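Local atomic coordinates of uncharacterized protein (Enterococcus faecalis, PDB entry 3PM7), a protein that is of unknown function but belongs to the PC4-like family, whose best-known members bind single-stranded DNA, so it may bind nucleic acid. Residues K38-R42 with G54-T58; W23-N28 with H48-G52. One frame throughout, in Å; residues are numbered along the deposited sequence.

Contact 1 (K38-R42 with G54-T58)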
ATOM      1  N   LYS A  38       8.639  -6.405  -6.897  1.00 27.30           N
ATOM      2  CA  LYS A  38       8.263  -5.252  -6.105  1.00 31.14           C
ATOM      3  C   LYS A  38       7.187  -5.622  -5.083  1.00 29.15           C
ATOM      4  O   LYS A  38       6.371  -6.506  -5.318  1.00 31.89           O
ATOM      5  CB  LYS A  38       7.759  -4.138  -7.023  1.00 34.77           C
ATOM      6  CG  LYS A  38       8.872  -3.423  -7.797  1.00 40.59           C
ATOM      7  CD  LYS A  38       8.358  -2.322  -8.735  1.00 42.35           C
ATOM      8  CE  LYS A  38       9.481  -1.835  -9.658  1.00 51.68           C
ATOM      9  NZ  LYS A  38       9.064  -0.719 -10.587  1.00 61.12           N
ATOM     10  N   PHE A  39       7.177  -4.941  -3.948  1.00 28.91           N
ATOM     11  CA  PHE A  39       6.080  -5.093  -3.014  1.00 29.62           C
ATOM     12  C   PHE A  39       4.816  -4.465  -3.580  1.00 34.64           C
ATOM     13  O   PHE A  39       4.865  -3.422  -4.218  1.00 36.59           O
ATOM     14  CB  PHE A  39       6.453  -4.491  -1.665  1.00 33.80           C
ATOM     15  CG  PHE A  39       7.503  -5.281  -0.945  1.00 40.03           C
ATOM     16  CD1 PHE A  39       8.824  -4.860  -0.931  1.00 44.98           C
ATOM     17  CD2 PHE A  39       7.171  -6.468  -0.312  1.00 40.78           C
ATOM     18  CE1 PHE A  39       9.795  -5.600  -0.274  1.00 47.82           C
ATOM     19  CE2 PHE A  39       8.139  -7.230   0.334  1.00 44.45           C
ATOM     20  CZ  PHE A  39       9.448  -6.792   0.366  1.00 47.00           C
ATOM     21  N   ASP A  40       3.686  -5.117  -3.334  1.00 33.54           N
ATOM     22  CA  ASP A  40       2.427  -4.792  -3.981  1.00 31.85           C
ATOM     23  C   ASP A  40       1.337  -4.887  -2.916  1.00 32.05           C
ATOM     24  O   ASP A  40       1.232  -5.894  -2.198  1.00 27.43           O
ATOM     25  CB  ASP A  40       2.156  -5.779  -5.134  1.00 31.36           C
ATOM     26  CG  ASP A  40       0.917  -5.418  -5.948  1.00 38.48           C
ATOM     27  OD1 ASP A  40      -0.150  -6.043  -5.773  1.00 38.75           O
ATOM     28  OD2 ASP A  40       1.003  -4.501  -6.772  1.00 43.10           O
ATOM     29  N   LEU A  41       0.540  -3.833  -2.799  1.00 29.75           N
ATOM     30  CA  LEU A  41      -0.482  -3.747  -1.750  1.00 31.55           C
ATOM     31  C   LEU A  41      -1.818  -3.567  -2.448  1.00 29.33           C
ATOM     32  O   LEU A  41      -2.037  -2.566  -3.114  1.00 33.44           O
ATOM     33  CB  LEU A  41      -0.202  -2.535  -0.865  1.00 33.94           C
ATOM     34  CG  LEU A  41      -0.928  -2.429   0.473  1.00 47.48           C
ATOM     35  CD1 LEU A  41      -0.602  -3.626   1.322  1.00 43.32           C
ATOM     36  CD2 LEU A  41      -0.526  -1.145   1.189  1.00 53.47           C
ATOM     37  N   ARG A  42      -2.708  -4.541  -2.323  1.00 30.51           N
ATOM     38  CA  ARG A  42      -3.830  -4.593  -3.237  1.00 29.42           C
ATOM     39  C   ARG A  42      -4.884  -5.579  -2.746  1.00 30.34           C
ATOM     40  O   ARG A  42      -4.578  -6.488  -1.980  1.00 35.06           O
ATOM     41  CB  ARG A  42      -3.253  -5.034  -4.595  1.00 36.34           C
ATOM     42  CG  ARG A  42      -4.209  -5.444  -5.682  1.00 38.43           C
ATOM     43  CD  ARG A  42      -3.404  -5.938  -6.914  1.00 34.46           C
ATOM     44  NE  ARG A  42      -2.229  -5.099  -7.148  1.00 33.09           N
ATOM     45  CZ  ARG A  42      -2.230  -3.960  -7.844  1.00 38.81           C
ATOM     46  NH1 ARG A  42      -3.354  -3.510  -8.403  1.00 37.82           N
ATOM     47  NH2 ARG A  42      -1.097  -3.267  -7.990  1.00 34.82           N
ATOM     48  N   GLY A  54      -4.967  -1.246  -6.267  1.00 40.09           N
ATOM     49  CA  GLY A  54      -3.921  -1.196  -5.267  1.00 40.52           C
ATOM     50  C   GLY A  54      -2.745  -0.409  -5.774  1.00 37.94           C
ATOM     51  O   GLY A  54      -2.890   0.395  -6.675  1.00 42.03           O
ATOM     52  N   ILE A  55      -1.570  -0.664  -5.211  1.00 33.85           N
ATOM     53  CA  ILE A  55      -0.405   0.152  -5.531  1.00 32.86           C
ATOM     54  C   ILE A  55       0.862  -0.708  -5.430  1.00 35.89           C
ATOM     55  O   ILE A  55       0.970  -1.591  -4.587  1.00 33.57           O
ATOM     56  CB  ILE A  55      -0.337   1.367  -4.568  1.00 47.01           C
ATOM     57  CG1 ILE A  55       0.714   2.375  -5.009  1.00 50.63           C
ATOM     58  CG2 ILE A  55      -0.068   0.917  -3.126  1.00 45.82           C
ATOM     59  CD1 ILE A  55       0.618   3.682  -4.257  1.00 53.67           C
ATOM     60  N   THR A  56       1.821  -0.459  -6.300  1.00 34.15           N
ATOM     61  CA  THR A  56       3.092  -1.172  -6.220  1.00 42.19           C
ATOM     62  C   THR A  56       4.103  -0.249  -5.538  1.00 46.16           C
ATOM     63  O   THR A  56       4.026   0.970  -5.683  1.00 48.99           O
ATOM     64  CB  THR A  56       3.559  -1.585  -7.622  1.00 46.46           C
ATOM     65  OG1 THR A  56       2.472  -2.236  -8.294  1.00 46.48           O
ATOM     66  CG2 THR A  56       4.731  -2.561  -7.548  1.00 49.29           C
ATOM     67  N   LEU A  57       5.012  -0.807  -4.750  1.00 37.38           N
ATOM     68  CA  LEU A  57       6.075   0.011  -4.173  1.00 39.81           C
ATOM     69  C   LEU A  57       7.421  -0.386  -4.759  1.00 48.79           C
ATOM     70  O   LEU A  57       7.846  -1.533  -4.609  1.00 48.89           O
ATOM     71  CB  LEU A  57       6.119  -0.141  -2.658  1.00 39.87           C
ATOM     72  CG  LEU A  57       4.856   0.340  -1.943  1.00 46.57           C
ATOM     73  CD1 LEU A  57       4.885  -0.029  -0.472  1.00 49.43           C
ATOM     74  CD2 LEU A  57       4.704   1.844  -2.132  1.00 43.91           C
ATOM     75  N   THR A  58       8.094   0.547  -5.423  1.00 52.66           N
ATOM     76  CA  THR A  58       9.473   0.290  -5.822  1.00 57.26           C
ATOM     77  C   THR A  58      10.217   0.023  -4.526  1.00 59.11           C
ATOM     78  O   THR A  58       9.680   0.268  -3.441  1.00 57.88           O
ATOM     79  CB  THR A  58      10.095   1.493  -6.516  1.00 58.57           C
ATOM     80  OG1 THR A  58      10.215   2.565  -5.571  1.00 60.70           O
ATOM     81  CG2 THR A  58       9.228   1.942  -7.678  1.00 58.08           C
TER
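With CG anti to the backbone N in Asp40 (chi1 -174°), its carboxylate swings over the neighbouring strand to meet Thr56. The frame is an antiparallel pair of strands, 38-42 against 54-57, at one border of the four-stranded sheet that this PC4-like fold builds within each subunit. Thr56 OG1 donates to Asp40 OD2 over 3.1 Å, arriving nearly along the C-O bond. That oxygen has a second donor, because Arg42 grips the same carboxylate side-on in a two-bond salt bridge: NE reaches Asp40 OD1 and NH2 reaches Asp40 OD2, the latter at 2.7 Å. Both bonds use syn lone pairs and lie almost in the guanidinium plane, which fixes the rotation of the acid, and the paired charge probably keeps Asp40 ionised. A bend at chi3 (-40°) folds the arginine back over Gly54, whose CA lies over one guanidinium face, offset toward its rim, while NH1 extends to the carbonyl of Gly52.

The backbone supplies the rest of the grip. Leu41 and Ile55 form a hydrogen-bonded pair with two reciprocal N-H...O bonds, and Leu57 N closes on Phe39 O at 2.7 Å in an almost straight bond. Phe39, Leu41, Ile55 and Leu57 all point to the other face of the sheet, where Leu41 CB meets Ile55 CG2 at 4.1 Å. There the helix 59-71 packs on Leu57 through Phe62 and Leu65. This face also contributes to the dimer: Leu41 packs on Leu41 of the second subunit, and Lys25 of that subunit packs on Ile55 and Leu57 and donates from NZ to Thr56 O. At the far end Lys38 runs out extended beside Thr58, and its CB presses on Thr56 CG2 at 3.5 Å, tighter than usual for two carbons.

Contact 2 (W23-N28 with H48-G52)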
ATOM      1  N   TRP A  23     -12.586 -11.543  -0.378  1.00 32.97           N
ATOM      2  CA  TRP A  23     -11.480 -10.787  -0.958  1.00 38.66           C
ATOM      3  C   TRP A  23     -10.596 -10.320   0.184  1.00 40.55           C
ATOM      4  O   TRP A  23     -11.088 -10.037   1.275  1.00 35.41           O
ATOM      5  CB  TRP A  23     -11.992  -9.578  -1.747  1.00 43.05           C
ATOM      6  CG  TRP A  23     -12.554  -9.915  -3.106  1.00 48.30           C
ATOM      7  CD1 TRP A  23     -13.620 -10.720  -3.376  1.00 52.13           C
ATOM      8  CD2 TRP A  23     -12.090  -9.428  -4.372  1.00 47.11           C
ATOM      9  NE1 TRP A  23     -13.841 -10.777  -4.729  1.00 51.51           N
ATOM     10  CE2 TRP A  23     -12.918  -9.989  -5.364  1.00 50.95           C
ATOM     11  CE3 TRP A  23     -11.046  -8.581  -4.764  1.00 48.97           C
ATOM     12  CZ2 TRP A  23     -12.735  -9.731  -6.731  1.00 51.53           C
ATOM     13  CZ3 TRP A  23     -10.864  -8.324  -6.123  1.00 48.26           C
ATOM     14  CH2 TRP A  23     -11.706  -8.897  -7.085  1.00 49.53           C
ATOM     15  N   ARG A  24      -9.292 -10.231  -0.060  1.00 40.38           N
ATOM     16  CA  ARG A  24      -8.356  -9.817   0.983  1.00 38.56           C
ATOM     17  C   ARG A  24      -7.473  -8.682   0.494  1.00 35.65           C
ATOM     18  O   ARG A  24      -7.031  -8.692  -0.653  1.00 36.48           O
ATOM     19  CB  ARG A  24      -7.441 -10.990   1.362  1.00 39.42           C
ATOM     20  CG  ARG A  24      -8.145 -12.216   1.944  1.00 47.73           C
ATOM     21  CD  ARG A  24      -7.500 -13.473   1.374  1.00 58.69           C
ATOM     22  NE  ARG A  24      -6.714 -14.214   2.350  1.00 67.93           N
ATOM     23  CZ  ARG A  24      -5.564 -14.832   2.078  1.00 70.17           C
ATOM     24  NH1 ARG A  24      -5.035 -14.781   0.858  1.00 66.17           N
ATOM     25  NH2 ARG A  24      -4.932 -15.492   3.037  1.00 70.71           N
ATOM     26  N   LYS A  25      -7.164  -7.736   1.371  1.00 31.60           N
ATOM     27  CA  LYS A  25      -6.139  -6.745   1.066  1.00 31.62           C
ATOM     28  C   LYS A  25      -4.811  -7.325   1.502  1.00 34.96           C
ATOM     29  O   LYS A  25      -4.675  -7.770   2.649  1.00 33.60           O
ATOM     30  CB  LYS A  25      -6.418  -5.413   1.776  1.00 35.78           C
ATOM     31  CG  LYS A  25      -5.640  -4.256   1.151  1.00 39.79           C
ATOM     32  CD  LYS A  25      -6.095  -2.874   1.656  1.00 44.71           C
ATOM     33  CE  LYS A  25      -7.454  -2.446   1.100  1.00 41.12           C
ATOM     34  NZ  LYS A  25      -8.019  -1.294   1.921  1.00 45.88           N
ATOM     35  N   GLU A  26      -3.836  -7.366   0.592  1.00 34.04           N
ATOM     36  CA  GLU A  26      -2.632  -8.163   0.830  1.00 32.56           C
ATOM     37  C   GLU A  26      -1.363  -7.394   0.546  1.00 35.02           C
ATOM     38  O   GLU A  26      -1.316  -6.631  -0.391  1.00 31.59           O
ATOM     39  CB  GLU A  26      -2.631  -9.403  -0.086  1.00 33.05           C
ATOM     40  CG  GLU A  26      -3.627 -10.502   0.274  1.00 36.91           C
ATOM     41  CD  GLU A  26      -3.631 -11.650  -0.736  1.00 47.11           C
ATOM     42  OE1 GLU A  26      -2.623 -11.833  -1.481  1.00 46.06           O
ATOM     43  OE2 GLU A  26      -4.651 -12.377  -0.787  1.00 50.79           O
ATOM     44  N   LEU A  27      -0.322  -7.614   1.338  1.00 35.11           N
ATOM     45  CA  LEU A  27       1.014  -7.214   0.924  1.00 30.31           C
ATOM     46  C   LEU A  27       1.689  -8.448   0.346  1.00 31.90           C
ATOM     47  O   LEU A  27       1.905  -9.435   1.066  1.00 31.18           O
ATOM     48  CB  LEU A  27       1.833  -6.723   2.116  1.00 29.60           C
ATOM     49  CG  LEU A  27       3.256  -6.301   1.723  1.00 30.01           C
ATOM     50  CD1 LEU A  27       3.174  -4.991   0.918  1.00 31.28           C
ATOM     51  CD2 LEU A  27       4.127  -6.101   2.956  1.00 34.02           C
ATOM     52  N   ASN A  28       2.013  -8.414  -0.944  1.00 28.00           N
ATOM     53  CA  ASN A  28       2.757  -9.508  -1.600  1.00 26.64           C
ATOM     54  C   ASN A  28       4.008  -9.001  -2.281  1.00 29.03           C
ATOM     55  O   ASN A  28       4.072  -7.829  -2.647  1.00 27.98           O
ATOM     56  CB  ASN A  28       1.899 -10.178  -2.681  1.00 24.29           C
ATOM     57  CG  ASN A  28       0.700 -10.904  -2.094  1.00 32.08           C
ATOM     58  OD1 ASN A  28       0.836 -11.635  -1.121  1.00 37.53           O
ATOM     59  ND2 ASN A  28      -0.474 -10.697  -2.676  1.00 30.67           N
ATOM     60  N   HIS A  48      -6.857 -15.731  -5.432  1.00 43.91           N
ATOM     61  CA  HIS A  48      -6.079 -14.867  -6.307  1.00 44.80           C
ATOM     62  C   HIS A  48      -6.512 -15.009  -7.757  1.00 48.98           C
ATOM     63  O   HIS A  48      -5.687 -14.901  -8.658  1.00 50.91           O
ATOM     64  CB  HIS A  48      -4.580 -15.193  -6.200  1.00 42.61           C
ATOM     65  CG  HIS A  48      -4.033 -15.056  -4.816  1.00 42.38           C
ATOM     66  ND1 HIS A  48      -3.671 -13.841  -4.280  1.00 41.43           N
ATOM     67  CD2 HIS A  48      -3.817 -15.975  -3.845  1.00 44.00           C
ATOM     68  CE1 HIS A  48      -3.244 -14.015  -3.040  1.00 39.45           C
ATOM     69  NE2 HIS A  48      -3.319 -15.304  -2.754  1.00 45.13           N
ATOM     70  N   GLU A  49      -7.795 -15.242  -7.990  1.00 48.50           N
ATOM     71  CA  GLU A  49      -8.264 -15.473  -9.354  1.00 54.82           C
ATOM     72  C   GLU A  49      -8.399 -14.149 -10.103  1.00 53.07           C
ATOM     73  O   GLU A  49      -8.559 -14.120 -11.316  1.00 52.13           O
ATOM     74  CB  GLU A  49      -9.615 -16.198  -9.337  1.00 65.05           C
ATOM     75  CG  GLU A  49     -10.757 -15.349  -8.789  1.00 73.78           C
ATOM     76  CD  GLU A  49     -12.007 -16.163  -8.476  1.00 85.55           C
ATOM     77  OE1 GLU A  49     -12.797 -15.736  -7.598  1.00 85.70           O
ATOM     78  OE2 GLU A  49     -12.198 -17.228  -9.110  1.00 91.21           O
ATOM     79  N   LYS A  50      -8.346 -13.051  -9.361  1.00 51.32           N
ATOM     80  CA  LYS A  50      -8.590 -11.737  -9.921  1.00 46.42           C
ATOM     81  C   LYS A  50      -8.097 -10.705  -8.934  1.00 41.87           C
ATOM     82  O   LYS A  50      -8.176 -10.916  -7.713  1.00 36.59           O
ATOM     83  CB  LYS A  50     -10.085 -11.558 -10.184  1.00 49.88           C
ATOM     84  CG  LYS A  50     -10.486 -10.211 -10.746  1.00 58.49           C
ATOM     85  CD  LYS A  50     -11.960 -10.201 -11.127  1.00 63.24           C
ATOM     86  CE  LYS A  50     -12.401  -8.829 -11.611  1.00 67.89           C
ATOM     87  NZ  LYS A  50     -12.021  -7.755 -10.645  1.00 70.29           N
HETATM   88  N   MSE A  51      -7.592  -9.588  -9.455  1.00 39.42           N
HETATM   89  CA  MSE A  51      -7.044  -8.539  -8.603  1.00 40.20           C
HETATM   90  C   MSE A  51      -7.919  -7.291  -8.622  1.00 38.00           C
HETATM   91  O   MSE A  51      -8.681  -7.058  -9.548  1.00 35.66           O
HETATM   92  CB  MSE A  51      -5.610  -8.191  -9.027  1.00 45.35           C
HETATM   93  CG  MSE A  51      -5.522  -7.211 -10.182  1.00 49.34           C
HETATM   94 SE   MSE A  51      -3.695  -6.601 -10.616  1.00 64.11          SE
HETATM   95  CE  MSE A  51      -3.104  -8.128 -11.665  1.00 64.02           C
ATOM     96  N   GLY A  52      -7.817  -6.498  -7.573  1.00 38.82           N
ATOM     97  CA  GLY A  52      -8.554  -5.253  -7.517  1.00 44.84           C
ATOM     98  C   GLY A  52      -7.549  -4.130  -7.500  1.00 47.41           C
ATOM     99  O   GLY A  52      -6.387  -4.326  -7.861  1.00 45.10           O
TER
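Trp23 meets the short strand 51-52 and the residue before it with the rim of its six-membered ring. The closer packing is at the indole: CZ3 stands 3.8 Å from Gly52 N, which lies in the plane of the ring, and approaches the carbonyl carbon of Met51, a selenomethionine. Having no side chain, Gly52 lets the ring come up to bare backbone.

Lys50 marks the looser, solvent-facing side. Its extended chain bends only at the last torsion (chi4 -51°), which brings NZ to 3.8 Å from Trp23 CH2, again at the ring edge and therefore not as a cation-pi contact. Arg24 NH1 pairs with the buried Glu26 at OE2, a salt bridge of 2.9 Å whose hydrogen bond is weak and bent. The imidazole of His48 points its rim at this carboxylate, but the atoms on that rim are doubtful in the model and the bonding between the two stays undecided. Trp23 also leans on Glu43, Ala45 and Pro46. His48 packs edge-to-face with Trp44, and it neighbours three successive strands of the sheet through Glu12 of 9-18, Glu26 of 24-30 and Trp44 of 38-44.

Each contact takes one of the two middle strands of the sheet. The centres of contact 1 and contact 2 lie about 11 Å apart. Their segments alternate in sequence, and strand 24-30 of contact 2 is the neighbour of strand 38-44 of contact 1 in the sheet. Probable backbone hydrogen bonds join them directly, Arg42 O to Glu26 N and Asp40 N to Asn28 O, each 2.8 Å. On the loop side Arg42 CD packs against Met51 SE, the selenium of a selenomethionine, at 3.8 Å, bringing the arginine of contact 1 beside segment 48-52. Both contacts touch the second subunit. No active site is known; a sulfate, probably from the crystallisation liquor, lies about 4 Å from the Trp23 side chain in contact 2.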